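Local coordinates for split-Soret cytochrome c (Desulfovibrio desulfuricans, PDB 1H21), which carries electrons as a dimeric cytochrome with two c-type hemes and one iron-sulfur cluster, probably [2Fe-2S], per subunit, and may take part in sulfate reduction, at residues Phe17-His22 / Phe96-Gly101; Ala48-Val53 / Phe67-Leu72; Gly135-Ser140 / Ser152-Glu157. All blocks are in the same frame, centred on the assembly; numbering follows the deposited sequence.

Contact 1: Phe17-His22 / Phe96-Gly101; sequences FGWKPH and FSLFWG
Phe17, Phe99 and Trp19 carry most of this junction, in which an N-terminal loop, in a protein of helices and loops without strands, packs against the C-terminal end of helix 87-99. The case illustrates how a loop can meet a helix end through rings laid on backbone as much as through side chains. CG of Phe17 stands beside its own N, anti to the carbonyl carbon (chi1 -39°). Over one face of its ring sits Gly101 CA, 3.6 Å from the centroid and 15° off the normal, a CH-pi contact; Trp100 O lies over the same face, displaced toward the rim, and Ser97 O in the ring plane at the edge, by CD2. Trp19 and Leu98 run side by side in the same direction, Trp19 CZ3 reaching Leu98 CD1 at 3.6 Å. Phe99 CD2 touches Trp19 CB at 3.6 Å, and Trp19 O lies at the ring's edge, near its plane, while Pro21 CB lies over one face and also touches Trp100 CH2. Pro68 of the second subunit packs on Trp19. Direct polar links are slight, since Trp19 N gives Leu98 O only a weak bond of 3.4 Å. A water completes the join, accepting from Phe17 N at 2.8 Å and donating to Ser97 O at 3.0 Å.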
loop_
_atom_site.group_PDB
_atom_site.type_symbol
_atom_site.label_atom_id
_atom_site.label_comp_id
_atom_site.label_asym_id
_atom_site.label_seq_id
_atom_site.Cartn_x
_atom_site.Cartn_y
_atom_site.Cartn_z
ATOM N N PHE A 17 -2.025 15.319 -12.420
ATOM C CA PHE A 17 -3.022 14.558 -13.190
ATOM C C PHE A 17 -3.097 15.059 -14.638
ATOM O O PHE A 17 -4.120 14.921 -15.296
ATOM C CB PHE A 17 -4.407 14.655 -12.517
ATOM C CG PHE A 17 -4.359 14.599 -10.996
ATOM C CD1 PHE A 17 -4.996 15.569 -10.229
ATOM C CD2 PHE A 17 -3.625 13.620 -10.335
ATOM C CE1 PHE A 17 -4.898 15.570 -8.826
ATOM C CE2 PHE A 17 -3.529 13.626 -8.938
ATOM C CZ PHE A 17 -4.171 14.611 -8.188
ATOM N N GLY A 18 -1.989 15.588 -15.141
ATOM C CA GLY A 18 -1.973 16.117 -16.489
ATOM C C GLY A 18 -1.583 15.194 -17.634
ATOM O O GLY A 18 -1.394 15.660 -18.748
ATOM N N TRP A 19 -1.404 13.908 -17.378
ATOM C CA TRP A 19 -1.059 12.987 -18.451
ATOM C C TRP A 19 -2.330 12.687 -19.274
ATOM O O TRP A 19 -3.459 12.779 -18.750
ATOM C CB TRP A 19 -0.502 11.694 -17.859
ATOM C CG TRP A 19 0.897 11.802 -17.293
ATOM C CD1 TRP A 19 1.599 12.953 -17.034
ATOM C CD2 TRP A 19 1.807 10.710 -17.042
ATOM N NE1 TRP A 19 2.897 12.643 -16.669
ATOM C CE2 TRP A 19 3.050 11.278 -16.669
ATOM C CE3 TRP A 19 1.696 9.315 -17.112
ATOM C CZ2 TRP A 19 4.178 10.493 -16.372
ATOM C CZ3 TRP A 19 2.821 8.534 -16.814
ATOM C CH2 TRP A 19 4.043 9.128 -16.453
ATOM N N LYS A 20 -2.151 12.337 -20.549
ATOM C CA LYS A 20 -3.271 12.004 -21.433
ATOM C C LYS A 20 -3.563 10.502 -21.377
ATOM O O LYS A 20 -2.697 9.677 -21.672
ATOM C CB LYS A 20 -2.980 12.456 -22.879
ATOM C CG LYS A 20 -3.958 11.931 -23.950
ATOM C CD LYS A 20 -4.126 12.917 -25.110
ATOM C CE LYS A 20 -4.905 14.150 -24.636
ATOM N NZ LYS A 20 -5.359 15.072 -25.728
ATOM N N PRO A 21 -4.762 10.127 -20.914
ATOM C CA PRO A 21 -5.072 8.694 -20.853
ATOM C C PRO A 21 -5.253 8.133 -22.265
ATOM O O PRO A 21 -5.581 8.874 -23.189
ATOM C CB PRO A 21 -6.373 8.662 -20.050
ATOM C CG PRO A 21 -7.010 9.992 -20.384
ATOM C CD PRO A 21 -5.849 10.937 -20.336
ATOM N N HIS A 22 -4.955 6.853 -22.446
ATOM C CA HIS A 22 -5.100 6.204 -23.740
ATOM C C HIS A 22 -5.821 4.896 -23.459
ATOM O O HIS A 22 -5.555 4.280 -22.443
ATOM C CB HIS A 22 -3.727 5.869 -24.339
ATOM C CG HIS A 22 -2.890 7.064 -24.681
ATOM N ND1 HIS A 22 -3.069 7.798 -25.837
ATOM C CD2 HIS A 22 -1.842 7.630 -24.041
ATOM C CE1 HIS A 22 -2.170 8.762 -25.889
ATOM N NE2 HIS A 22 -1.411 8.681 -24.810
ATOM N N PHE A 96 -4.093 5.356 -12.040
ATOM C CA PHE A 96 -5.245 6.243 -12.155
ATOM C C PHE A 96 -4.892 7.653 -11.709
ATOM O O PHE A 96 -5.457 8.642 -12.223
ATOM C CB PHE A 96 -6.424 5.756 -11.306
ATOM C CG PHE A 96 -6.844 4.356 -11.584
ATOM C CD1 PHE A 96 -6.329 3.648 -12.678
ATOM C CD2 PHE A 96 -7.773 3.738 -10.744
ATOM C CE1 PHE A 96 -6.731 2.358 -12.944
ATOM C CE2 PHE A 96 -8.190 2.438 -10.996
ATOM C CZ PHE A 96 -7.667 1.744 -12.099
ATOM N N SER A 97 -3.959 7.753 -10.765
ATOM C CA SER A 97 -3.588 9.056 -10.254
ATOM C C SER A 97 -2.660 9.846 -11.153
ATOM O O SER A 97 -2.341 11.003 -10.859
ATOM C CB SER A 97 -3.098 8.972 -8.819
ATOM O OG SER A 97 -4.211 8.692 -7.965
ATOM N N LEU A 98 -2.277 9.232 -12.276
ATOM C CA LEU A 98 -1.441 9.890 -13.272
ATOM C C LEU A 98 -2.322 10.721 -14.215
ATOM O O LEU A 98 -1.851 11.667 -14.873
ATOM C CB LEU A 98 -0.691 8.855 -14.090
ATOM C CG LEU A 98 0.360 8.109 -13.279
ATOM C CD1 LEU A 98 0.953 7.007 -14.134
ATOM C CD2 LEU A 98 1.460 9.076 -12.773
ATOM N N PHE A 99 -3.610 10.385 -14.225
ATOM C CA PHE A 99 -4.567 11.033 -15.090
ATOM C C PHE A 99 -5.702 11.778 -14.376
ATOM O O PHE A 99 -6.118 12.858 -14.825
ATOM C CB PHE A 99 -5.151 9.997 -16.050
ATOM C CG PHE A 99 -4.129 9.050 -16.619
ATOM C CD1 PHE A 99 -4.013 7.755 -16.121
ATOM C CD2 PHE A 99 -3.262 9.457 -17.630
ATOM C CE1 PHE A 99 -3.037 6.869 -16.621
ATOM C CE2 PHE A 99 -2.285 8.587 -18.138
ATOM C CZ PHE A 99 -2.173 7.284 -17.629
ATOM N N TRP A 100 -6.195 11.228 -13.268
ATOM C CA TRP A 100 -7.308 11.854 -12.554
ATOM C C TRP A 100 -7.028 12.124 -11.086
ATOM O O TRP A 100 -6.168 11.504 -10.488
ATOM C CB TRP A 100 -8.551 10.971 -12.660
ATOM C CG TRP A 100 -8.952 10.692 -14.055
ATOM C CD1 TRP A 100 -9.673 11.514 -14.866
ATOM C CD2 TRP A 100 -8.618 9.532 -14.847
ATOM N NE1 TRP A 100 -9.800 10.955 -16.113
ATOM C CE2 TRP A 100 -9.164 9.740 -16.137
ATOM C CE3 TRP A 100 -7.902 8.352 -14.598
ATOM C CZ2 TRP A 100 -9.022 8.802 -17.189
ATOM C CZ3 TRP A 100 -7.755 7.418 -15.640
ATOM C CH2 TRP A 100 -8.315 7.658 -16.924
ATOM N N GLY A 101 -7.788 13.029 -10.497
ATOM C CA GLY A 101 -7.597 13.330 -9.098
ATOM C C GLY A 101 -8.527 12.568 -8.175
ATOM O O GLY A 101 -9.464 11.893 -8.605
HETATM O O HOH W 1 -0.483 13.308 -11.241
#

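Contact 2: Ala48-Val53 / Phe67-Leu72; sequences AFYSIV and FPFAML
Phe49 holds CG anti to its backbone N (chi1 -173°), whereas Leu72 has CG beside its own N (chi1 -78°); the two side chains cross at about a right angle. Leu72 CD1 comes down over one face of the Phe49 ring, 3.6 Å from the centroid, as a CH-pi contact, and its sister methyl CD2 lies 3.5 Å from Phe49 CB. At the far end of the same ring, Phe49 CE2 rests over a face of Phe67, 3.5 Å from Phe67 CE2; the two planes are inclined by 33°, an oblique pairing. Phe69 meets Phe49 CD2 and Val53 CG1 at its edge, while one face receives the edge of Tyr50 in a T-shaped pair with centroids 4.9 Å apart. Phe67 O, of its own segment, lies over the opposite face, offset toward the rim. Tyr50 OH bonds Glu58 OE2 of its own chain and Phe10 N of the second subunit, which ties the end of this ring to the dimer interface. As a worked example of aromatic core packing, this buried cluster joins helix 44-60 to the 3-10 segment 69-72 of the following loop, at the dimer interface, where Phe67 meets Phe67 of the second subunit.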
loop_
_atom_site.group_PDB
_atom_site.type_symbol
_atom_site.label_atom_id
_atom_site.label_comp_id
_atom_site.label_asym_id
_atom_site.label_seq_id
_atom_site.Cartn_x
_atom_site.Cartn_y
_atom_site.Cartn_z
ATOM N N ALA A 48 1.858 -5.166 -12.914
ATOM C CA ALA A 48 0.605 -4.472 -13.140
ATOM C C ALA A 48 0.837 -3.029 -13.556
ATOM O O ALA A 48 0.263 -2.561 -14.539
ATOM C CB ALA A 48 -0.260 -4.523 -11.899
ATOM N N PHE A 49 1.676 -2.311 -12.819
ATOM C CA PHE A 49 1.927 -0.911 -13.155
ATOM C C PHE A 49 2.435 -0.806 -14.584
ATOM O O PHE A 49 1.887 -0.085 -15.414
ATOM C CB PHE A 49 2.948 -0.274 -12.213
ATOM C CG PHE A 49 3.089 1.194 -12.422
ATOM C CD1 PHE A 49 2.212 2.078 -11.807
ATOM C CD2 PHE A 49 4.055 1.693 -13.294
ATOM C CE1 PHE A 49 2.279 3.462 -12.057
ATOM C CE2 PHE A 49 4.144 3.068 -13.557
ATOM C CZ PHE A 49 3.247 3.959 -12.933
ATOM N N TYR A 50 3.480 -1.556 -14.878
ATOM C CA TYR A 50 4.027 -1.526 -16.216
ATOM C C TYR A 50 3.011 -1.884 -17.304
ATOM O O TYR A 50 2.934 -1.194 -18.315
ATOM C CB TYR A 50 5.243 -2.429 -16.333
ATOM C CG TYR A 50 5.970 -2.234 -17.639
ATOM C CD1 TYR A 50 7.068 -1.386 -17.715
ATOM C CD2 TYR A 50 5.564 -2.894 -18.804
ATOM C CE1 TYR A 50 7.753 -1.198 -18.912
ATOM C CE2 TYR A 50 6.243 -2.709 -20.012
ATOM C CZ TYR A 50 7.337 -1.859 -20.047
ATOM O OH TYR A 50 8.056 -1.684 -21.202
ATOM N N SER A 51 2.195 -2.910 -17.087
ATOM C CA SER A 51 1.239 -3.284 -18.114
ATOM C C SER A 51 0.320 -2.121 -18.502
ATOM O O SER A 51 -0.315 -2.143 -19.552
ATOM C CB SER A 51 0.428 -4.519 -17.700
ATOM O OG SER A 51 -0.547 -4.220 -16.733
ATOM N N ILE A 52 0.286 -1.080 -17.682
ATOM C CA ILE A 52 -0.572 0.058 -17.966
ATOM C C ILE A 52 0.210 1.255 -18.484
ATOM O O ILE A 52 0.029 1.687 -19.623
ATOM C CB ILE A 52 -1.415 0.423 -16.724
ATOM C CG1 ILE A 52 -2.512 -0.634 -16.540
ATOM C CG2 ILE A 52 -1.957 1.836 -16.831
ATOM C CD1 ILE A 52 -3.448 -0.387 -15.392
ATOM N N VAL A 53 1.116 1.768 -17.665
ATOM C CA VAL A 53 1.920 2.928 -18.036
ATOM C C VAL A 53 3.099 2.501 -18.888
ATOM O O VAL A 53 3.574 3.264 -19.727
ATOM C CB VAL A 53 2.402 3.673 -16.778
ATOM C CG1 VAL A 53 3.280 4.855 -17.142
ATOM C CG2 VAL A 53 1.198 4.125 -15.949
ATOM N N PHE A 67 9.049 7.090 -16.810
ATOM C CA PHE A 67 8.808 6.625 -15.447
ATOM C C PHE A 67 9.812 5.577 -14.929
ATOM O O PHE A 67 10.222 4.665 -15.670
ATOM C CB PHE A 67 7.384 6.077 -15.336
ATOM C CG PHE A 67 6.905 5.934 -13.931
ATOM C CD1 PHE A 67 6.177 6.962 -13.326
ATOM C CD2 PHE A 67 7.178 4.773 -13.203
ATOM C CE1 PHE A 67 5.722 6.840 -12.014
ATOM C CE2 PHE A 67 6.735 4.631 -11.897
ATOM C CZ PHE A 67 6.000 5.669 -11.296
ATOM N N PRO A 68 10.280 5.739 -13.674
ATOM C CA PRO A 68 11.233 4.796 -13.055
ATOM C C PRO A 68 10.455 3.535 -12.602
ATOM O O PRO A 68 10.213 3.333 -11.410
ATOM C CB PRO A 68 11.790 5.606 -11.872
ATOM C CG PRO A 68 10.660 6.540 -11.513
ATOM C CD PRO A 68 10.097 6.952 -12.843
ATOM N N PHE A 69 10.099 2.683 -13.559
ATOM C CA PHE A 69 9.272 1.498 -13.297
ATOM C C PHE A 69 9.615 0.582 -12.139
ATOM O O PHE A 69 8.734 0.178 -11.386
ATOM C CB PHE A 69 9.090 0.663 -14.572
ATOM C CG PHE A 69 8.433 1.411 -15.687
ATOM C CD1 PHE A 69 9.176 1.854 -16.774
ATOM C CD2 PHE A 69 7.094 1.739 -15.623
ATOM C CE1 PHE A 69 8.593 2.611 -17.763
ATOM C CE2 PHE A 69 6.503 2.500 -16.621
ATOM C CZ PHE A 69 7.249 2.934 -17.684
ATOM N N ALA A 70 10.889 0.262 -11.985
ATOM C CA ALA A 70 11.306 -0.628 -10.913
ATOM C C ALA A 70 10.952 -0.092 -9.531
ATOM O O ALA A 70 10.976 -0.848 -8.561
ATOM C CB ALA A 70 12.759 -0.925 -11.002
ATOM N N MET A 71 10.577 1.185 -9.438
ATOM C CA MET A 71 10.192 1.748 -8.151
ATOM C C MET A 71 9.050 0.897 -7.591
ATOM O O MET A 71 8.913 0.749 -6.366
ATOM C CB MET A 71 9.725 3.205 -8.274
ATOM C CG MET A 71 9.322 3.843 -6.925
ATOM S SD MET A 71 8.553 5.486 -7.035
ATOM C CE MET A 71 6.844 5.110 -6.908
ATOM N N LEU A 72 8.262 0.307 -8.490
ATOM C CA LEU A 72 7.144 -0.518 -8.072
ATOM C C LEU A 72 7.525 -1.870 -7.522
ATOM O O LEU A 72 6.667 -2.625 -7.088
ATOM C CB LEU A 72 6.065 -0.612 -9.142
ATOM C CG LEU A 72 5.321 0.712 -9.029
ATOM C CD1 LEU A 72 5.643 1.556 -10.232
ATOM C CD2 LEU A 72 3.837 0.496 -8.872
#

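Contact 3: Gly135-Ser140 / Ser152-Glu157; sequences GDLPMS and SKWCYE. With HEC (heme c), chain H.
Trp154 meets the loop in an unusual way, almost entirely through its rim: Pro138 O, Ser140 OG and Leu137 CD2 all lie at the edge of the indole, near its plane. The principle it exemplifies is a buried indole N-H satisfied by a main-chain carbonyl. Trp154 NE1 donates to Pro138 O at 3.1 Å, nearly straight at 176°. The oxygen lies in the indole plane. Relative to the carbonyl, however, the donor stands well above the plane, 51° out of it. The CB of Trp154 points toward the loop, and CG stands anti to the backbone N (chi1 -180°). Beside the hydrogen bond, Ser140 OG approaches Trp154 CD1 to 3.2 Å, and on the benzo side Pro138 CD comes within 4.1 Å of Trp154 CZ2. Residues just before and after Trp154 on the helix, Ser152, Lys153 and Tyr156, line the pocket of a heme c. HEC CBA, a propionate carbon, lies over one face of the Tyr156 ring, 3.5 Å from Tyr156 CG, and the aliphatic stem of Lys153 brings its CG to 3.4 Å from the other propionate's O1D. Ser152 OG, bonded to His148 O, also reaches Lys224 N of the second subunit. The loop meets helix 147-158 through Trp154, and helix 165-192 borders the contact: Arg170 forms a cation-pi contact with Trp154, and Leu137 touches Glu169 and Arg173.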
loop_
_atom_site.group_PDB
_atom_site.type_symbol
_atom_site.label_atom_id
_atom_site.label_comp_id
_atom_site.label_asym_id
_atom_site.label_seq_id
_atom_site.Cartn_x
_atom_site.Cartn_y
_atom_site.Cartn_z
ATOM N N GLY A 135 -0.136 -25.393 -15.590
ATOM C CA GLY A 135 -1.296 -26.098 -15.085
ATOM C C GLY A 135 -2.557 -25.385 -14.669
ATOM O O GLY A 135 -2.967 -24.382 -15.278
ATOM N N ASP A 136 -3.163 -25.940 -13.621
ATOM C CA ASP A 136 -4.409 -25.451 -13.052
ATOM C C ASP A 136 -4.173 -25.069 -11.618
ATOM O O ASP A 136 -3.336 -25.678 -10.949
ATOM C CB ASP A 136 -5.454 -26.565 -13.058
ATOM C CG ASP A 136 -6.406 -26.462 -14.225
ATOM O OD1 ASP A 136 -5.984 -26.776 -15.359
ATOM O OD2 ASP A 136 -7.571 -26.056 -14.012
ATOM N N LEU A 137 -4.907 -24.068 -11.143
ATOM C CA LEU A 137 -4.782 -23.629 -9.753
ATOM C C LEU A 137 -6.165 -23.433 -9.144
ATOM O O LEU A 137 -7.109 -23.058 -9.845
ATOM C CB LEU A 137 -3.951 -22.342 -9.638
ATOM C CG LEU A 137 -2.441 -22.512 -9.839
ATOM C CD1 LEU A 137 -1.748 -21.166 -10.024
ATOM C CD2 LEU A 137 -1.842 -23.289 -8.668
ATOM N N PRO A 138 -6.320 -23.766 -7.849
ATOM C CA PRO A 138 -7.601 -23.622 -7.148
ATOM C C PRO A 138 -7.920 -22.144 -7.092
ATOM O O PRO A 138 -7.019 -21.320 -6.962
ATOM C CB PRO A 138 -7.291 -24.139 -5.739
ATOM C CG PRO A 138 -6.082 -24.998 -5.918
ATOM C CD PRO A 138 -5.278 -24.245 -6.930
ATOM N N MET A 139 -9.195 -21.807 -7.184
ATOM C CA MET A 139 -9.607 -20.411 -7.146
ATOM C C MET A 139 -10.350 -20.150 -5.843
ATOM O O MET A 139 -10.987 -21.059 -5.297
ATOM C CB MET A 139 -10.543 -20.108 -8.325
ATOM C CG MET A 139 -9.946 -20.324 -9.703
ATOM S SD MET A 139 -11.230 -20.322 -10.969
ATOM C CE MET A 139 -12.680 -19.783 -10.082
ATOM N N SER A 140 -10.294 -18.911 -5.359
ATOM C CA SER A 140 -10.993 -18.540 -4.135
ATOM C C SER A 140 -11.174 -17.037 -4.049
ATOM O O SER A 140 -10.516 -16.275 -4.765
ATOM C CB SER A 140 -10.256 -19.062 -2.891
ATOM O OG SER A 140 -8.943 -18.538 -2.790
ATOM N N SER A 152 -2.378 -16.068 2.790
ATOM C CA SER A 152 -2.444 -17.001 3.915
ATOM C C SER A 152 -3.683 -17.905 3.935
ATOM O O SER A 152 -3.559 -19.114 4.143
ATOM C CB SER A 152 -2.291 -16.244 5.238
ATOM O OG SER A 152 -1.088 -15.496 5.227
ATOM N N LYS A 153 -4.862 -17.330 3.691
ATOM C CA LYS A 153 -6.124 -18.079 3.668
ATOM C C LYS A 153 -6.092 -19.137 2.546
ATOM O O LYS A 153 -6.320 -20.329 2.777
ATOM C CB LYS A 153 -7.274 -17.100 3.454
ATOM C CG LYS A 153 -8.644 -17.642 3.754
ATOM C CD LYS A 153 -9.673 -16.597 3.441
ATOM C CE LYS A 153 -11.047 -17.174 3.593
ATOM N NZ LYS A 153 -12.073 -16.196 3.140
ATOM N N TRP A 154 -5.730 -18.707 1.345
ATOM C CA TRP A 154 -5.646 -19.610 0.201
ATOM C C TRP A 154 -4.679 -20.790 0.444
ATOM O O TRP A 154 -5.023 -21.939 0.161
ATOM C CB TRP A 154 -5.237 -18.802 -1.037
ATOM C CG TRP A 154 -5.105 -19.577 -2.321
ATOM C CD1 TRP A 154 -6.076 -19.772 -3.273
ATOM C CD2 TRP A 154 -3.909 -20.176 -2.843
ATOM N NE1 TRP A 154 -5.549 -20.438 -4.351
ATOM C CE2 TRP A 154 -4.223 -20.698 -4.117
ATOM C CE3 TRP A 154 -2.595 -20.309 -2.356
ATOM C CZ2 TRP A 154 -3.272 -21.346 -4.920
ATOM C CZ3 TRP A 154 -1.650 -20.949 -3.151
ATOM C CH2 TRP A 154 -1.993 -21.461 -4.422
ATOM N N CYS A 155 -3.474 -20.511 0.944
ATOM C CA CYS A 155 -2.485 -21.558 1.229
ATOM C C CYS A 155 -3.022 -22.528 2.288
ATOM O O CYS A 155 -2.929 -23.755 2.143
ATOM C CB CYS A 155 -1.152 -20.950 1.703
ATOM S SG CYS A 155 -0.080 -20.234 0.406
ATOM N N TYR A 156 -3.608 -21.962 3.339
ATOM C CA TYR A 156 -4.200 -22.725 4.434
ATOM C C TYR A 156 -5.267 -23.664 3.918
ATOM O O TYR A 156 -5.210 -24.874 4.158
ATOM C CB TYR A 156 -4.852 -21.781 5.446
ATOM C CG TYR A 156 -5.603 -22.491 6.551
ATOM C CD1 TYR A 156 -4.949 -23.418 7.380
ATOM C CD2 TYR A 156 -6.953 -22.223 6.797
ATOM C CE1 TYR A 156 -5.615 -24.062 8.437
ATOM C CE2 TYR A 156 -7.635 -22.857 7.854
ATOM C CZ TYR A 156 -6.949 -23.777 8.670
ATOM O OH TYR A 156 -7.575 -24.382 9.734
ATOM N N GLU A 157 -6.282 -23.070 3.297
ATOM C CA GLU A 157 -7.403 -23.793 2.730
ATOM C C GLU A 157 -7.001 -24.865 1.714
ATOM O O GLU A 157 -7.604 -25.936 1.679
ATOM C CB GLU A 157 -8.383 -22.804 2.099
ATOM C CG GLU A 157 -9.131 -21.972 3.136
ATOM C CD GLU A 157 -10.097 -20.949 2.528
ATOM O OE1 GLU A 157 -9.997 -20.651 1.308
ATOM O OE2 GLU A 157 -10.954 -20.425 3.293
HETATM FE FE HEC H . -3.067 -13.543 10.077
HETATM C CHA HEC H . -5.059 -15.583 8.324
HETATM C CHB HEC H . -0.922 -16.169 10.743
HETATM C CHC HEC H . -0.763 -11.350 11.280
HETATM C CHD HEC H . -5.428 -11.149 10.167
HETATM N NA HEC H . -3.079 -15.472 9.660
HETATM C C1A HEC H . -3.903 -16.117 8.773
HETATM C C2A HEC H . -3.471 -17.472 8.480
HETATM C C3A HEC H . -2.362 -17.696 9.303
HETATM C C4A HEC H . -2.130 -16.436 10.032
HETATM C CMA HEC H . -1.475 -18.940 9.388
HETATM C CAA HEC H . -4.137 -18.474 7.518
HETATM C CBA HEC H . -5.175 -19.384 8.176
HETATM C CGA HEC H . -6.581 -18.803 8.247
HETATM O O1A HEC H . -7.193 -18.805 9.336
HETATM O O2A HEC H . -7.096 -18.385 7.197
HETATM N NB HEC H . -1.239 -13.734 10.910
HETATM C C1B HEC H . -0.508 -14.896 11.148
HETATM C C2B HEC H . 0.842 -14.598 11.672
HETATM C C3B HEC H . 0.919 -13.214 11.689
HETATM C C4B HEC H . -0.388 -12.706 11.268
HETATM C CMB HEC H . 1.923 -15.601 12.149
HETATM C CAB HEC H . 2.034 -12.446 12.063
HETATM C CBB HEC H . 3.309 -12.592 11.362
HETATM N NC HEC H . -3.109 -11.608 10.501
HETATM C C1C HEC H . -2.036 -10.839 10.938
HETATM C C2C HEC H . -2.447 -9.451 11.066
HETATM C C3C HEC H . -3.803 -9.346 10.730
HETATM C C4C HEC H . -4.170 -10.718 10.433
HETATM C CMC HEC H . -1.526 -8.330 11.600
HETATM C CAC HEC H . -4.644 -8.208 10.865
HETATM C CBC HEC H . -4.525 -6.932 10.114
HETATM N ND HEC H . -4.878 -13.479 9.491
HETATM C C1D HEC H . -5.770 -12.455 9.717
HETATM C C2D HEC H . -7.031 -12.757 9.084
HETATM C C3D HEC H . -6.934 -13.939 8.460
HETATM C C4D HEC H . -5.567 -14.379 8.714
HETATM C CMD HEC H . -8.240 -11.862 9.082
HETATM C CAD HEC H . -8.057 -14.640 7.673
HETATM C CBD HEC H . -8.850 -15.601 8.545
HETATM C CGD HEC H . -9.939 -16.331 7.770
HETATM O O1D HEC H . -9.618 -17.277 7.004
HETATM O O2D HEC H . -11.124 -15.939 7.924
#

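How the contacts relate
Contacts 1 and 2 touch through apolar side chains, whereas contact 3 stands apart, its nearest atoms about 20 Å from contact 1 and about 17 Å from contact 2. Val53, on helix 44-60, joins the first two: its CG2 packs 3.4 Å from Leu98 CD1, and Trp19 touches its other methyl. Contact 2 is wholly buried and built from aromatic and aliphatic groups without a hydrogen bond across it; contact 1, partly buried, adds a bridging water and a weak backbone bond. The surface contact 3 depends instead on one straight indole bond, beside a heme. Each touches the second subunit through different residues; contacts 1 and 3 lie on opposite sides of the chain's centre.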